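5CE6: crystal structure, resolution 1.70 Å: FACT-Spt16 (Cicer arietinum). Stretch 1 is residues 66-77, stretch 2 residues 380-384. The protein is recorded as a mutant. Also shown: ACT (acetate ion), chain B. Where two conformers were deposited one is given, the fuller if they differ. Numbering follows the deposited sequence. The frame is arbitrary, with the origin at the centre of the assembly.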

# COMPACT_ATOMS: atom_id res chain seq x y z
N ARG A 66 2.68 6.18 8.46
CA ARG A 66 1.82 5.01 8.64
C ARG A 66 0.57 5.11 7.78
O ARG A 66 0.00 6.18 7.61
CB ARG A 66 1.42 4.86 10.11
N TYR A 67 0.17 3.97 7.21
CA TYR A 67 -1.07 3.89 6.46
C TYR A 67 -2.14 3.30 7.36
O TYR A 67 -1.88 2.34 8.09
CB TYR A 67 -0.90 3.01 5.22
CG TYR A 67 -0.16 3.71 4.11
CD1 TYR A 67 1.22 3.90 4.19
CD2 TYR A 67 -0.82 4.19 2.98
CE1 TYR A 67 1.90 4.55 3.18
CE2 TYR A 67 -0.14 4.84 1.98
CZ TYR A 67 1.23 5.01 2.08
OH TYR A 67 1.92 5.67 1.09
N LEU A 68 -3.33 3.89 7.33
CA LEU A 68 -4.43 3.36 8.11
C LEU A 68 -5.57 2.95 7.21
O LEU A 68 -5.98 3.71 6.33
CB LEU A 68 -4.95 4.39 9.11
CG LEU A 68 -4.03 4.77 10.25
CD1 LEU A 68 -4.75 5.75 11.18
CD2 LEU A 68 -3.60 3.53 11.01
N LYS A 69 -6.08 1.75 7.44
CA LYS A 69 -7.26 1.30 6.74
C LYS A 69 -8.45 2.23 7.01
O LYS A 69 -9.29 2.43 6.14
CB LYS A 69 -7.58 -0.13 7.15
CG LYS A 69 -8.57 -0.83 6.25
CD LYS A 69 -8.68 -2.32 6.58
CE LYS A 69 -8.11 -3.19 5.47
NZ LYS A 69 -6.61 -3.17 5.38
N SER A 70 -8.52 2.81 8.20
CA SER A 70 -9.62 3.72 8.50
C SER A 70 -9.50 4.98 7.64
O SER A 70 -10.50 5.50 7.14
CB SER A 70 -9.60 4.10 9.97
OG SER A 70 -8.32 4.57 10.33
N THR A 71 -8.27 5.47 7.49
CA THR A 71 -8.03 6.63 6.63
C THR A 71 -8.41 6.29 5.19
O THR A 71 -9.06 7.08 4.50
CB THR A 71 -6.57 7.08 6.70
OG1 THR A 71 -6.31 7.62 8.01
CG2 THR A 71 -6.29 8.16 5.66
N ALA A 72 -8.04 5.10 4.76
CA ALA A 72 -8.39 4.64 3.43
C ALA A 72 -9.90 4.64 3.17
O ALA A 72 -10.35 5.00 2.09
CB ALA A 72 -7.79 3.26 3.17
N LEU A 73 -10.68 4.24 4.17
CA LEU A 73 -12.14 4.26 4.01
C LEU A 73 -12.66 5.68 3.79
O LEU A 73 -13.48 5.91 2.90
CB LEU A 73 -12.85 3.60 5.20
CG LEU A 73 -14.37 3.59 5.05
CD1 LEU A 73 -14.80 2.79 3.83
CD2 LEU A 73 -15.06 3.07 6.31
N PHE A 74 -12.20 6.63 4.62
CA PHE A 74 -12.57 8.03 4.41
C PHE A 74 -12.19 8.54 3.02
O PHE A 74 -12.98 9.20 2.38
CB PHE A 74 -11.97 8.94 5.48
CG PHE A 74 -12.73 8.94 6.78
CD1 PHE A 74 -13.85 9.74 6.93
CD2 PHE A 74 -12.29 8.18 7.85
CE1 PHE A 74 -14.55 9.76 8.13
CE2 PHE A 74 -12.97 8.20 9.06
CZ PHE A 74 -14.10 8.99 9.20
N LEU A 75 -10.97 8.24 2.58
CA LEU A 75 -10.53 8.63 1.24
C LEU A 75 -11.37 7.97 0.15
O LEU A 75 -11.75 8.60 -0.84
CB LEU A 75 -9.04 8.27 1.05
CG LEU A 75 -8.08 9.19 1.82
CD1 LEU A 75 -6.68 8.60 1.86
CD2 LEU A 75 -8.04 10.56 1.17
N TRP A 76 -11.67 6.69 0.34
CA TRP A 76 -12.44 5.93 -0.63
C TRP A 76 -13.85 6.48 -0.74
O TRP A 76 -14.37 6.71 -1.83
CB TRP A 76 -12.47 4.46 -0.20
CG TRP A 76 -13.13 3.52 -1.17
CD1 TRP A 76 -12.65 3.09 -2.38
CD2 TRP A 76 -14.38 2.85 -0.98
NE1 TRP A 76 -13.53 2.22 -2.96
CE2 TRP A 76 -14.60 2.04 -2.11
CE3 TRP A 76 -15.34 2.85 0.04
CZ2 TRP A 76 -15.75 1.26 -2.26
CZ3 TRP A 76 -16.47 2.07 -0.10
CH2 TRP A 76 -16.67 1.29 -1.24
N LEU A 77 -14.47 6.71 0.42
CA LEU A 77 -15.87 7.11 0.47
C LEU A 77 -16.06 8.59 0.12
O LEU A 77 -16.96 8.95 -0.66
CB LEU A 77 -16.43 6.81 1.86
CG LEU A 77 -17.90 6.43 2.06
CD1 LEU A 77 -18.31 5.30 1.13
CD2 LEU A 77 -18.13 6.01 3.51
C ACT B . -3.69 6.18 4.37
O ACT B . -3.42 6.14 5.59
OXT ACT B . -3.22 7.16 3.74
CH3 ACT B . -4.53 5.13 3.72
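Stretch 2, residues 380-384: GIEFR

The most distinctive feature of this contact is the aromatic ring of Tyr67, which lies against Phe383, whose CB and backbone N both sit over one face of the ring. Phe383 CB is 3.8 Å from the ring centroid and 15° off the normal, in a CH-pi contact, and Phe383 N approaches the same ring at 3.4 Å from Tyr67 CD2. The CA-to-CB bond of Phe383 points toward stretch 1, while the end of its side chain leads away. Stretch 2 has no regular helix or strand. It turns on itself, Gly380 N donating to Glu382 O at 2.9 Å, and lies along the start of the helix that begins at Lys69. The two stretches run in opposite senses, with Ile381 beside Ala72 (CA to CA 5.9 Å) and Glu382 beside Tyr67 (CA to CA 6.2 Å).

Ile381 points toward the helix and packs on residues about one turn apart: its CG2 lies 3.8 Å from both Ala72 CB and Leu75 CD1, and its CD1 reaches Trp76 CB at 3.7 Å. Ala72 also meets Glu382, whose CG lies 3.8 Å from Ala72 CB. From there the carboxylate extends to Lys69, and Glu382 OE2 accepts a salt-bridging hydrogen bond from Lys69 NZ at 2.7 Å. A water donates to Glu382 OE1 and accepts a weak bond from Lys69 NZ, closing a second link between the charged groups.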

# COMPACT_ATOMS: atom_id res chain seq x y z
N GLY A 380 -3.28 0.01 -3.35
CA GLY A 380 -4.31 0.95 -3.78
C GLY A 380 -4.18 2.22 -2.97
O GLY A 380 -3.10 2.81 -2.89
N ILE A 381 -5.27 2.65 -2.35
CA ILE A 381 -5.17 3.73 -1.38
C ILE A 381 -4.16 3.39 -0.28
O ILE A 381 -3.35 4.23 0.13
CB ILE A 381 -6.55 4.07 -0.79
CG1 ILE A 381 -7.51 4.40 -1.92
CG2 ILE A 381 -6.43 5.22 0.19
CD1 ILE A 381 -8.95 4.72 -1.46
N GLU A 382 -4.22 2.16 0.22
CA GLU A 382 -3.21 1.64 1.13
C GLU A 382 -2.00 1.19 0.33
O GLU A 382 -2.14 0.52 -0.69
CB GLU A 382 -3.76 0.45 1.91
CG GLU A 382 -5.04 0.73 2.71
CD GLU A 382 -5.71 -0.55 3.13
OE1 GLU A 382 -6.46 -1.13 2.30
OE2 GLU A 382 -5.46 -1.00 4.26
N PHE A 383 -0.81 1.52 0.81
CA PHE A 383 0.38 1.01 0.14
C PHE A 383 0.47 -0.51 0.22
O PHE A 383 0.93 -1.20 -0.71
CB PHE A 383 1.64 1.65 0.72
CG PHE A 383 2.87 1.24 -0.01
CD1 PHE A 383 3.16 1.78 -1.26
CD2 PHE A 383 3.71 0.28 0.54
CE1 PHE A 383 4.28 1.35 -1.96
CE2 PHE A 383 4.83 -0.14 -0.15
CZ PHE A 383 5.12 0.40 -1.39
N ARG A 384 0.05 -1.05 1.36
CA ARG A 384 0.09 -2.47 1.59
C ARG A 384 -1.29 -3.00 1.98
O ARG A 384 -1.77 -2.76 3.09
CB ARG A 384 1.10 -2.74 2.69
CG ARG A 384 1.51 -4.16 2.88
CD ARG A 384 2.66 -4.21 3.87
NE ARG A 384 2.93 -5.57 4.27
CZ ARG A 384 3.77 -6.37 3.63
NH1 ARG A 384 4.42 -5.92 2.56
NH2 ARG A 384 3.97 -7.62 4.05
O HOH W 1 -6.89 -3.75 2.24